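Carboxysome assembly protein CcmN (PDB 7D6C) is required for carboxysome formation, with its N-terminal region binding CcmM and its C-terminal peptide binding the shell protein CcmK2. Local coordinates at residues Gln90-Ala95 and Gly107-Pro112; Gly51-Leu56 and Gly72-Ala77; Gln84-Arg89 and Asn101-Ala106; Asp43-Ile48 and Ala66-Ala71. One frame throughout, in Å; residues are numbered along the deposited sequence.

Overall arrangement
All four contacts join successive coils of one left-handed parallel beta-helix, the N-terminal part of CcmN that interacts with CcmM. Contacts 1 and 2 lie in the same sheet, where strands 74-75 and 92-93 are neighbours. Contacts 3 and 4 share another, with 66-69 beside 85-87. Contact 2 is the buried one, almost wholly apolar and held by few backbone bonds; contact 1 is partly buried, and both reach a neighbouring subunit. Contacts 3 and 4 touch no other chain of the assembly and carry polar chemistry: serine and asparagine bonds to backbone in contact 3, an arginine-glutamate pair on the face opposite the buried isoleucines in contact 4.

Contact 1: Gln90-Ala95 and Gly107-Pro112; sequences QACLGA and GGVTAP
C92 and L93 run parallel to V109 and T110 in register, with CA atoms 4.7 Å apart in both pairs, as adjacent coils of a left-handed parallel beta-helix. Three amides bridge the gap. C92 N donates to G108 O, T110 N to C92 O at 2.8 Å, nearly straight on to the carbonyl, and G94 N to T110 O. C92 and V109 share the face that meets a neighbouring subunit, where V109 packs on its L115. With CG1 anti to the backbone N (chi1 -178°), V109 presents both methyls to C92 CB, at 4.0 Å for CG1 and 4.1 Å for CG2. The short apolar branch of V109 suits the packing against L115 of that subunit. On the other face L93 and T110 cross obliquely, and L93 CD2 lies 3.6 Å from T110 OG1; L93 also packs on V79, and T110 on T97, within the coil stack. Glycine suits position 94 because a CB there would run into P112 N, and G107 suits a turn with positive phi (68°). Where the coils leave the strands, P112 lies against A95: its CB sits 3.5 Å from A95 O, while the two CB atoms are 4.5 Å apart.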
loop_
_atom_site.group_PDB
_atom_site.type_symbol
_atom_site.label_atom_id
_atom_site.label_comp_id
_atom_site.label_asym_id
_atom_site.label_seq_id
_atom_site.Cartn_x
_atom_site.Cartn_y
_atom_site.Cartn_z
ATOM N N GLN F 90 20.817 -2.107 -6.391
ATOM C CA GLN F 90 20.613 -3.479 -5.915
ATOM C C GLN F 90 19.798 -3.580 -4.619
ATOM O O GLN F 90 19.661 -4.683 -4.049
ATOM C CB GLN F 90 21.948 -4.210 -5.720
ATOM C CG GLN F 90 22.806 -4.269 -6.967
ATOM C CD GLN F 90 22.547 -5.491 -7.819
ATOM O OE1 GLN F 90 21.469 -5.634 -8.395
ATOM N NE2 GLN F 90 23.553 -6.354 -7.948
ATOM N N ALA F 91 19.218 -2.485 -4.148
ATOM C CA ALA F 91 18.450 -2.512 -2.912
ATOM C C ALA F 91 17.175 -3.362 -3.049
ATOM O O ALA F 91 16.705 -3.650 -4.155
ATOM C CB ALA F 91 18.095 -1.083 -2.488
ATOM N N CYS F 92 16.618 -3.752 -1.891
ATOM C CA CYS F 92 15.427 -4.603 -1.785
ATOM C C CYS F 92 14.505 -4.044 -0.713
ATOM O O CYS F 92 14.921 -3.901 0.441
ATOM C CB CYS F 92 15.782 -6.030 -1.400
ATOM S SG CYS F 92 16.924 -6.803 -2.447
ATOM N N LEU F 93 13.246 -3.784 -1.066
ATOM C CA LEU F 93 12.305 -3.125 -0.168
ATOM C C LEU F 93 11.139 -4.066 0.108
ATOM O O LEU F 93 10.364 -4.382 -0.805
ATOM C CB LEU F 93 11.809 -1.820 -0.774
ATOM C CG LEU F 93 12.835 -0.782 -1.217
ATOM C CD1 LEU F 93 12.107 0.540 -1.433
ATOM C CD2 LEU F 93 13.906 -0.641 -0.192
ATOM N N GLY F 94 11.006 -4.493 1.368
ATOM C CA GLY F 94 9.941 -5.406 1.729
ATOM C C GLY F 94 8.570 -4.833 1.431
ATOM O O GLY F 94 8.391 -3.631 1.265
ATOM N N ALA F 95 7.590 -5.731 1.347
ATOM C CA ALA F 95 6.199 -5.327 1.182
ATOM C C ALA F 95 5.809 -4.240 2.178
ATOM O O ALA F 95 6.155 -4.292 3.363
ATOM C CB ALA F 95 5.279 -6.539 1.349
ATOM N N GLY F 107 22.371 -1.790 -2.097
ATOM C CA GLY F 107 22.356 -3.102 -1.485
ATOM C C GLY F 107 21.610 -3.195 -0.172
ATOM O O GLY F 107 21.495 -4.299 0.378
ATOM N N GLY F 108 21.106 -2.079 0.352
ATOM C CA GLY F 108 20.374 -2.126 1.598
ATOM C C GLY F 108 19.037 -2.818 1.430
ATOM O O GLY F 108 18.423 -2.786 0.368
ATOM N N VAL F 109 18.582 -3.466 2.496
ATOM C CA VAL F 109 17.351 -4.247 2.471
ATOM C C VAL F 109 16.415 -3.771 3.578
ATOM O O VAL F 109 16.835 -3.572 4.720
ATOM C CB VAL F 109 17.647 -5.752 2.612
ATOM C CG1 VAL F 109 16.352 -6.562 2.539
ATOM C CG2 VAL F 109 18.620 -6.187 1.537
ATOM N N THR F 110 15.140 -3.620 3.246
ATOM C CA THR F 110 14.134 -3.095 4.159
ATOM C C THR F 110 13.127 -4.151 4.588
ATOM O O THR F 110 12.489 -4.782 3.739
ATOM C CB THR F 110 13.397 -1.926 3.514
ATOM O OG1 THR F 110 14.268 -0.783 3.436
ATOM C CG2 THR F 110 12.136 -1.634 4.245
ATOM N N ALA F 111 12.944 -4.287 5.903
ATOM C CA ALA F 111 11.983 -5.253 6.425
ATOM C C ALA F 111 10.577 -4.861 6.003
ATOM O O ALA F 111 10.243 -3.674 5.993
ATOM C CB ALA F 111 12.038 -5.340 7.948
ATOM N N PRO F 112 9.741 -5.821 5.640
ATOM C CA PRO F 112 8.361 -5.498 5.280
ATOM C C PRO F 112 7.684 -4.699 6.385
ATOM O O PRO F 112 7.950 -4.896 7.573
ATOM C CB PRO F 112 7.720 -6.875 5.082
ATOM C CG PRO F 112 8.701 -7.856 5.663
ATOM C CD PRO F 112 10.032 -7.253 5.494
#

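Contact 2: Gly51-Leu56 and Gly72-Ala77; sequences GVCIGL and GALLAA
L75 lies beside I54 across two parallel strands, and its side chain can be followed outward from the backbone. CB rests 3.9 Å from C53 O and 4.2 Å from I54 CA, so the start of the chain covers the neighbouring backbone. CG stands beside the backbone N (chi1 -86°) and splits into two methyls with separate tasks. CD2 reaches I54 CG2 at 4.1 Å, the two side chains lying side by side and pointing the same way. CD1 turns to I69 CG2, also 4.1 Å away, on the preceding strand of its own coil. The branched end thus touches both the neighbouring coil and an earlier strand of its own. On the other face C53 SG meets L74 CD2 at 3.5 Å; a neighbouring subunit covers this pair, its H61 packing on C53 and its V82 on L74. The backbone is joined by L75 N to C53 O (3.0 Å) and G55 N to L75 O. G55 must be small, since a CB would collide with A77 N. Before the strands V52 CG2 lies against A73 O, and after them L56 CB meets A77 CB. Stacked aliphatic residues each followed by a small one, G55 and A76 here, are the signature of hexapeptide repeats in a left-handed parallel beta-helix.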
loop_
_atom_site.group_PDB
_atom_site.type_symbol
_atom_site.label_atom_id
_atom_site.label_comp_id
_atom_site.label_asym_id
_atom_site.label_seq_id
_atom_site.Cartn_x
_atom_site.Cartn_y
_atom_site.Cartn_z
ATOM N N GLY F 51 16.696 -2.543 -14.946
ATOM C CA GLY F 51 16.486 -3.803 -14.263
ATOM C C GLY F 51 15.629 -3.733 -13.024
ATOM O O GLY F 51 15.448 -4.758 -12.360
ATOM N N VAL F 52 15.096 -2.559 -12.700
ATOM C CA VAL F 52 14.182 -2.391 -11.584
ATOM C C VAL F 52 12.867 -3.130 -11.787
ATOM O O VAL F 52 12.340 -3.231 -12.902
ATOM C CB VAL F 52 13.954 -0.886 -11.374
ATOM C CG1 VAL F 52 12.734 -0.630 -10.479
ATOM C CG2 VAL F 52 15.189 -0.301 -10.716
ATOM N N CYS F 53 12.324 -3.628 -10.672
ATOM C CA CYS F 53 10.985 -4.197 -10.590
ATOM C C CYS F 53 10.216 -3.470 -9.509
ATOM O O CYS F 53 10.740 -3.267 -8.410
ATOM C CB CYS F 53 11.048 -5.669 -10.251
ATOM S SG CYS F 53 12.225 -6.470 -11.287
ATOM N N ILE F 54 8.976 -3.100 -9.808
ATOM C CA ILE F 54 8.097 -2.462 -8.840
ATOM C C ILE F 54 6.854 -3.311 -8.686
ATOM O O ILE F 54 6.109 -3.518 -9.653
ATOM C CB ILE F 54 7.722 -1.041 -9.260
ATOM C CG1 ILE F 54 9.008 -0.246 -9.601
ATOM C CG2 ILE F 54 6.794 -0.418 -8.181
ATOM C CD1 ILE F 54 8.757 1.068 -10.252
ATOM N N GLY F 55 6.606 -3.753 -7.457
ATOM C CA GLY F 55 5.524 -4.673 -7.191
ATOM C C GLY F 55 4.148 -4.030 -7.116
ATOM O O GLY F 55 3.975 -2.825 -6.913
ATOM N N LEU F 56 3.162 -4.905 -7.288
ATOM C CA LEU F 56 1.742 -4.588 -7.166
ATOM C C LEU F 56 1.453 -3.544 -6.091
ATOM O O LEU F 56 2.002 -3.590 -4.986
ATOM C CB LEU F 56 0.994 -5.880 -6.835
ATOM C CG LEU F 56 -0.507 -5.739 -6.882
ATOM C CD1 LEU F 56 -0.867 -5.096 -8.217
ATOM C CD2 LEU F 56 -1.155 -7.103 -6.707
ATOM N N GLY F 72 18.622 -2.256 -10.623
ATOM C CA GLY F 72 18.502 -3.510 -9.925
ATOM C C GLY F 72 17.828 -3.418 -8.586
ATOM O O GLY F 72 17.664 -4.454 -7.921
ATOM N N ALA F 73 17.447 -2.218 -8.155
ATOM C CA ALA F 73 16.627 -2.092 -6.960
ATOM C C ALA F 73 15.284 -2.729 -7.226
ATOM O O ALA F 73 14.803 -2.750 -8.362
ATOM C CB ALA F 73 16.436 -0.632 -6.553
ATOM N N LEU F 74 14.693 -3.276 -6.166
ATOM C CA LEU F 74 13.459 -4.041 -6.239
ATOM C C LEU F 74 12.507 -3.574 -5.151
ATOM O O LEU F 74 12.913 -3.363 -4.006
ATOM C CB LEU F 74 13.736 -5.525 -6.060
ATOM C CG LEU F 74 14.748 -6.102 -7.025
ATOM C CD1 LEU F 74 15.300 -7.365 -6.444
ATOM C CD2 LEU F 74 14.067 -6.343 -8.358
ATOM N N LEU F 75 11.235 -3.440 -5.500
ATOM C CA LEU F 75 10.213 -3.000 -4.566
ATOM C C LEU F 75 9.143 -4.075 -4.510
ATOM O O LEU F 75 8.521 -4.381 -5.534
ATOM C CB LEU F 75 9.608 -1.668 -5.015
ATOM C CG LEU F 75 10.244 -0.327 -4.643
ATOM C CD1 LEU F 75 11.671 -0.243 -5.111
ATOM C CD2 LEU F 75 9.434 0.754 -5.315
ATOM N N ALA F 76 8.930 -4.651 -3.325
ATOM C CA ALA F 76 7.820 -5.578 -3.152
ATOM C C ALA F 76 6.509 -4.820 -3.269
ATOM O O ALA F 76 6.479 -3.596 -3.414
ATOM C CB ALA F 76 7.907 -6.291 -1.807
ATOM N N ALA F 77 5.405 -5.557 -3.196
ATOM C CA ALA F 77 4.091 -4.948 -3.353
ATOM C C ALA F 77 3.854 -3.850 -2.318
ATOM O O ALA F 77 4.357 -3.905 -1.190
ATOM C CB ALA F 77 3.002 -6.014 -3.232
#

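Contact 3: Gln84-Arg89 and Asn101-Ala106; sequences QSIVGR and NTSIEA
I104 N donates to I86 O at 2.9 Å in a nearly straight bond (163° at the hydrogen), and I104 O in turn accepts from G88 N, so both backbone polar atoms of I104 are bound to the preceding coil. Side chains extend this ladder towards the corner of the coil at Q84. S85 OG, anti to its own backbone N (chi1 173°), donates to T102 O at 2.9 Å, tilted out of the carbonyl plane. S103 OG accepts a weak bond from I86 N, 3.3 Å away. A hydroxyl suits both places because it is short enough to bond to the adjacent backbone directly. At the corner N101 OD1 takes the amide of Q84 N at 3.0 Å. The two carboxamides cross with planes 58° apart, and Q84 NE2 finds its main partner in R63 O. Asparagine also tolerates the positive phi that N101 adopts. An alanine here would probably leave Q84 N without its acceptor in this contact and the corner less firmly held to the next coil. Apolar contact is modest: V87 CG1 lies 4.1 Å from I104 CB, the two side by side, and R89 CB meets A106 CB at 4.0 Å. G88 has room for no side chain, because a CB would strike A106 N. These serine and asparagine groups supplement the backbone bonds near the corner, and probably help 101-106, which is not a regular strand, to stay beside 84-89.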
loop_
_atom_site.group_PDB
_atom_site.type_symbol
_atom_site.label_atom_id
_atom_site.label_comp_id
_atom_site.label_asym_id
_atom_site.label_seq_id
_atom_site.Cartn_x
_atom_site.Cartn_y
_atom_site.Cartn_z
ATOM N N GLN F 84 11.454 13.161 -1.576
ATOM C CA GLN F 84 12.534 12.894 -2.523
ATOM C C GLN F 84 13.389 11.779 -1.945
ATOM O O GLN F 84 13.762 11.825 -0.768
ATOM C CB GLN F 84 13.469 14.090 -2.855
ATOM C CG GLN F 84 12.775 15.386 -3.166
ATOM C CD GLN F 84 13.036 16.387 -2.061
ATOM O OE1 GLN F 84 14.195 16.503 -1.628
ATOM N NE2 GLN F 84 11.961 16.870 -1.411
ATOM N N SER F 85 13.734 10.806 -2.781
ATOM C CA SER F 85 14.370 9.587 -2.316
ATOM C C SER F 85 15.286 9.060 -3.415
ATOM O O SER F 85 14.983 9.194 -4.607
ATOM C CB SER F 85 13.301 8.546 -1.939
ATOM O OG SER F 85 13.848 7.275 -1.625
ATOM N N ILE F 86 16.415 8.488 -3.015
ATOM C CA ILE F 86 17.284 7.765 -3.924
ATOM C C ILE F 86 17.440 6.378 -3.346
ATOM O O ILE F 86 17.958 6.223 -2.234
ATOM C CB ILE F 86 18.653 8.438 -4.078
ATOM C CG1 ILE F 86 18.485 9.900 -4.470
ATOM C CG2 ILE F 86 19.494 7.694 -5.101
ATOM C CD1 ILE F 86 19.770 10.549 -4.794
ATOM N N VAL F 87 16.974 5.371 -4.069
ATOM C CA VAL F 87 17.076 3.996 -3.605
ATOM C C VAL F 87 18.299 3.389 -4.274
ATOM O O VAL F 87 18.364 3.304 -5.509
ATOM C CB VAL F 87 15.798 3.197 -3.899
ATOM C CG1 VAL F 87 15.881 1.825 -3.242
ATOM C CG2 VAL F 87 14.596 3.954 -3.385
ATOM N N GLY F 88 19.272 2.992 -3.449
ATOM C CA GLY F 88 20.549 2.483 -3.899
ATOM C C GLY F 88 20.520 1.400 -4.960
ATOM O O GLY F 88 19.492 0.759 -5.216
ATOM N N ARG F 89 21.672 1.211 -5.600
ATOM C CA ARG F 89 21.872 0.105 -6.528
ATOM C C ARG F 89 21.629 -1.226 -5.801
ATOM O O ARG F 89 22.119 -1.432 -4.690
ATOM C CB ARG F 89 23.301 0.225 -7.077
ATOM C CG ARG F 89 23.697 -0.553 -8.328
ATOM C CD ARG F 89 25.204 -0.277 -8.643
ATOM N NE ARG F 89 25.948 -1.410 -9.223
ATOM C CZ ARG F 89 27.128 -1.317 -9.867
ATOM N NH1 ARG F 89 27.714 -2.414 -10.346
ATOM N NH2 ARG F 89 27.748 -0.146 -10.028
ATOM N N ASN F 101 10.850 11.110 2.335
ATOM C CA ASN F 101 12.030 11.979 2.302
ATOM C C ASN F 101 13.251 11.271 2.905
ATOM O O ASN F 101 14.047 11.876 3.622
ATOM C CB ASN F 101 11.767 13.313 3.022
ATOM C CG ASN F 101 10.771 14.224 2.277
ATOM O OD1 ASN F 101 10.888 14.441 1.072
ATOM N ND2 ASN F 101 9.792 14.774 3.015
ATOM N N THR F 102 13.392 9.970 2.628
ATOM C CA THR F 102 14.527 9.184 3.109
ATOM C C THR F 102 14.995 8.212 2.022
ATOM O O THR F 102 14.175 7.666 1.272
ATOM C CB THR F 102 14.175 8.411 4.407
ATOM O OG1 THR F 102 12.838 7.908 4.332
ATOM C CG2 THR F 102 14.273 9.302 5.642
ATOM N N SER F 103 16.315 8.000 1.944
ATOM C CA SER F 103 16.979 7.265 0.862
ATOM C C SER F 103 17.609 5.970 1.373
ATOM O O SER F 103 17.815 5.778 2.570
ATOM C CB SER F 103 18.066 8.133 0.206
ATOM O OG SER F 103 17.615 9.443 -0.087
ATOM N N ILE F 104 17.967 5.079 0.453
ATOM C CA ILE F 104 18.505 3.771 0.816
ATOM C C ILE F 104 19.877 3.581 0.176
ATOM O O ILE F 104 20.041 3.729 -1.047
ATOM C CB ILE F 104 17.554 2.630 0.413
ATOM C CG1 ILE F 104 16.212 2.801 1.125
ATOM C CG2 ILE F 104 18.170 1.262 0.730
ATOM C CD1 ILE F 104 16.334 2.733 2.637
ATOM N N GLU F 105 20.857 3.256 1.016
ATOM C CA GLU F 105 22.170 2.795 0.575
ATOM C C GLU F 105 22.038 1.667 -0.448
ATOM O O GLU F 105 21.149 0.810 -0.353
ATOM C CB GLU F 105 22.958 2.334 1.818
ATOM C CG GLU F 105 22.214 1.249 2.689
ATOM C CD GLU F 105 21.100 1.830 3.620
ATOM O OE1 GLU F 105 20.746 3.031 3.487
ATOM O OE2 GLU F 105 20.547 1.077 4.464
ATOM N N ALA F 106 22.919 1.675 -1.444
ATOM C CA ALA F 106 23.011 0.537 -2.348
ATOM C C ALA F 106 23.035 -0.770 -1.560
ATOM O O ALA F 106 23.606 -0.844 -0.471
ATOM C CB ALA F 106 24.257 0.654 -3.219
#

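Contact 4: Asp43-Ile48 and Ala66-Ala71; sequences DSRIEI and AIIIQA
Two neighbouring strands of a left-handed parallel beta-helix meet here, R45 to I48 pairing one for one with A66 to I69. The strand axes are 4.6 Å apart and 8° from parallel. I67 N donates to R45 O, E47 N to I67 O at 2.8 Å, and I69 N to E47 O, an unbroken parallel ladder. One face points into the coil. There I48 and I69 lie side by side, I48 CG1 being 4.1 Å from I69 CG1. I46 CG1 approaches I67 CB at 4.4 Å. Beta-branched residues suit this layer, favouring extended backbone while filling the interior, where I60, A62 and I81 complete the packing. The other face carries R45, A66, E47 and I68. R45 CG takes the crowded position between backbone N and carbonyl carbon (chi1 59°), and the chain then runs extended to NE. A66 CB lies against one face of the guanidinium, off-centre toward its rim and 3.9 Å from R45 NE, so a methyl-sized residue suits the place. E47, extended beyond CG, runs alongside I68, with OE1 3.7 Å from I68 CG1 and the carboxylate at the guanidinium edge. R45 NH1 and E47 OE1 form a salt bridge, though its modelled length is doubtfully short. An alanine in place of this arginine would probably leave the E47 carboxylate without this charged mate and uncover the A66 methyl. The contact thus has two chemistries: isoleucines pack into the interior, while opposite charges on one strand probably offset each other above the aliphatic carbons of the next.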
loop_
_atom_site.group_PDB
_atom_site.type_symbol
_atom_site.label_atom_id
_atom_site.label_comp_id
_atom_site.label_asym_id
_atom_site.label_seq_id
_atom_site.Cartn_x
_atom_site.Cartn_y
_atom_site.Cartn_z
ATOM N N ASP F 43 7.218 20.503 -9.858
ATOM C CA ASP F 43 8.591 20.754 -9.444
ATOM C C ASP F 43 9.407 19.476 -9.299
ATOM O O ASP F 43 10.394 19.460 -8.555
ATOM C CB ASP F 43 8.591 21.509 -8.116
ATOM C CG ASP F 43 7.914 20.723 -7.003
ATOM O OD1 ASP F 43 6.827 20.125 -7.242
ATOM O OD2 ASP F 43 8.483 20.699 -5.893
ATOM N N SER F 44 9.026 18.406 -9.987
ATOM C CA SER F 44 9.467 17.098 -9.540
ATOM C C SER F 44 9.437 16.100 -10.686
ATOM O O SER F 44 8.681 16.247 -11.658
ATOM C CB SER F 44 8.591 16.617 -8.379
ATOM O OG SER F 44 8.909 17.336 -7.198
ATOM N N ARG F 45 10.257 15.057 -10.531
ATOM C CA ARG F 45 10.344 13.992 -11.513
ATOM C C ARG F 45 10.659 12.674 -10.816
ATOM O O ARG F 45 11.259 12.646 -9.736
ATOM C CB ARG F 45 11.425 14.289 -12.547
ATOM C CG ARG F 45 12.770 14.460 -11.877
ATOM C CD ARG F 45 13.925 14.465 -12.839
ATOM N NE ARG F 45 15.119 14.818 -12.085
ATOM C CZ ARG F 45 16.169 14.016 -11.935
ATOM N NH1 ARG F 45 16.168 12.818 -12.529
ATOM N NH2 ARG F 45 17.219 14.415 -11.197
ATOM N N ILE F 46 10.292 11.575 -11.479
ATOM C CA ILE F 46 10.637 10.227 -11.043
ATOM C C ILE F 46 11.605 9.638 -12.060
ATOM O O ILE F 46 11.409 9.793 -13.269
ATOM C CB ILE F 46 9.367 9.356 -10.898
ATOM C CG1 ILE F 46 8.566 9.798 -9.669
ATOM C CG2 ILE F 46 9.712 7.853 -10.808
ATOM C CD1 ILE F 46 7.186 9.145 -9.550
ATOM N N GLU F 47 12.655 8.987 -11.573
ATOM C CA GLU F 47 13.674 8.369 -12.415
ATOM C C GLU F 47 13.930 6.954 -11.917
ATOM O O GLU F 47 14.268 6.769 -10.743
ATOM C CB GLU F 47 14.971 9.189 -12.407
ATOM C CG GLU F 47 16.098 8.706 -13.334
ATOM C CD GLU F 47 17.401 9.537 -13.208
ATOM O OE1 GLU F 47 17.359 10.681 -12.697
ATOM O OE2 GLU F 47 18.477 9.042 -13.622
ATOM N N ILE F 48 13.773 5.967 -12.804
ATOM C CA ILE F 48 13.896 4.551 -12.461
ATOM C C ILE F 48 14.933 3.921 -13.385
ATOM O O ILE F 48 14.790 3.993 -14.601
ATOM C CB ILE F 48 12.546 3.819 -12.588
ATOM C CG1 ILE F 48 11.492 4.458 -11.685
ATOM C CG2 ILE F 48 12.667 2.327 -12.329
ATOM C CD1 ILE F 48 10.114 4.223 -12.183
ATOM N N ALA F 66 13.270 14.927 -6.724
ATOM C CA ALA F 66 13.245 13.711 -7.519
ATOM C C ALA F 66 13.191 12.478 -6.629
ATOM O O ALA F 66 13.704 12.470 -5.506
ATOM C CB ALA F 66 14.471 13.620 -8.435
ATOM N N ILE F 67 12.578 11.427 -7.150
ATOM C CA ILE F 67 12.769 10.080 -6.633
ATOM C C ILE F 67 13.551 9.323 -7.689
ATOM O O ILE F 67 13.200 9.371 -8.873
ATOM C CB ILE F 67 11.431 9.388 -6.315
ATOM C CG1 ILE F 67 10.590 10.279 -5.383
ATOM C CG2 ILE F 67 11.684 8.038 -5.709
ATOM C CD1 ILE F 67 9.293 9.686 -4.941
ATOM N N ILE F 68 14.634 8.675 -7.283
ATOM C CA ILE F 68 15.484 7.944 -8.209
ATOM C C ILE F 68 15.630 6.532 -7.672
ATOM O O ILE F 68 16.250 6.321 -6.621
ATOM C CB ILE F 68 16.860 8.603 -8.396
ATOM C CG1 ILE F 68 16.719 9.955 -9.090
ATOM C CG2 ILE F 68 17.786 7.697 -9.186
ATOM C CD1 ILE F 68 17.718 10.970 -8.622
ATOM N N ILE F 69 15.059 5.571 -8.381
ATOM C CA ILE F 69 15.242 4.159 -8.073
ATOM C C ILE F 69 16.392 3.697 -8.950
ATOM O O ILE F 69 16.279 3.679 -10.177
ATOM C CB ILE F 69 13.963 3.346 -8.337
ATOM C CG1 ILE F 69 12.738 4.108 -7.834
ATOM C CG2 ILE F 69 14.043 1.944 -7.713
ATOM C CD1 ILE F 69 12.892 4.600 -6.414
ATOM N N GLN F 70 17.507 3.353 -8.327
ATOM C CA GLN F 70 18.683 3.022 -9.118
ATOM C C GLN F 70 18.620 1.565 -9.576
ATOM O O GLN F 70 17.707 0.813 -9.218
ATOM C CB GLN F 70 19.937 3.326 -8.316
ATOM C CG GLN F 70 19.940 4.773 -7.863
ATOM C CD GLN F 70 21.310 5.373 -7.863
ATOM O OE1 GLN F 70 22.176 4.948 -7.086
ATOM N NE2 GLN F 70 21.537 6.356 -8.750
ATOM N N ALA F 71 19.593 1.177 -10.401
ATOM C CA ALA F 71 19.478 -0.065 -11.157
ATOM C C ALA F 71 19.461 -1.282 -10.250
ATOM O O ALA F 71 20.194 -1.351 -9.254
ATOM C CB ALA F 71 20.624 -0.199 -12.138
#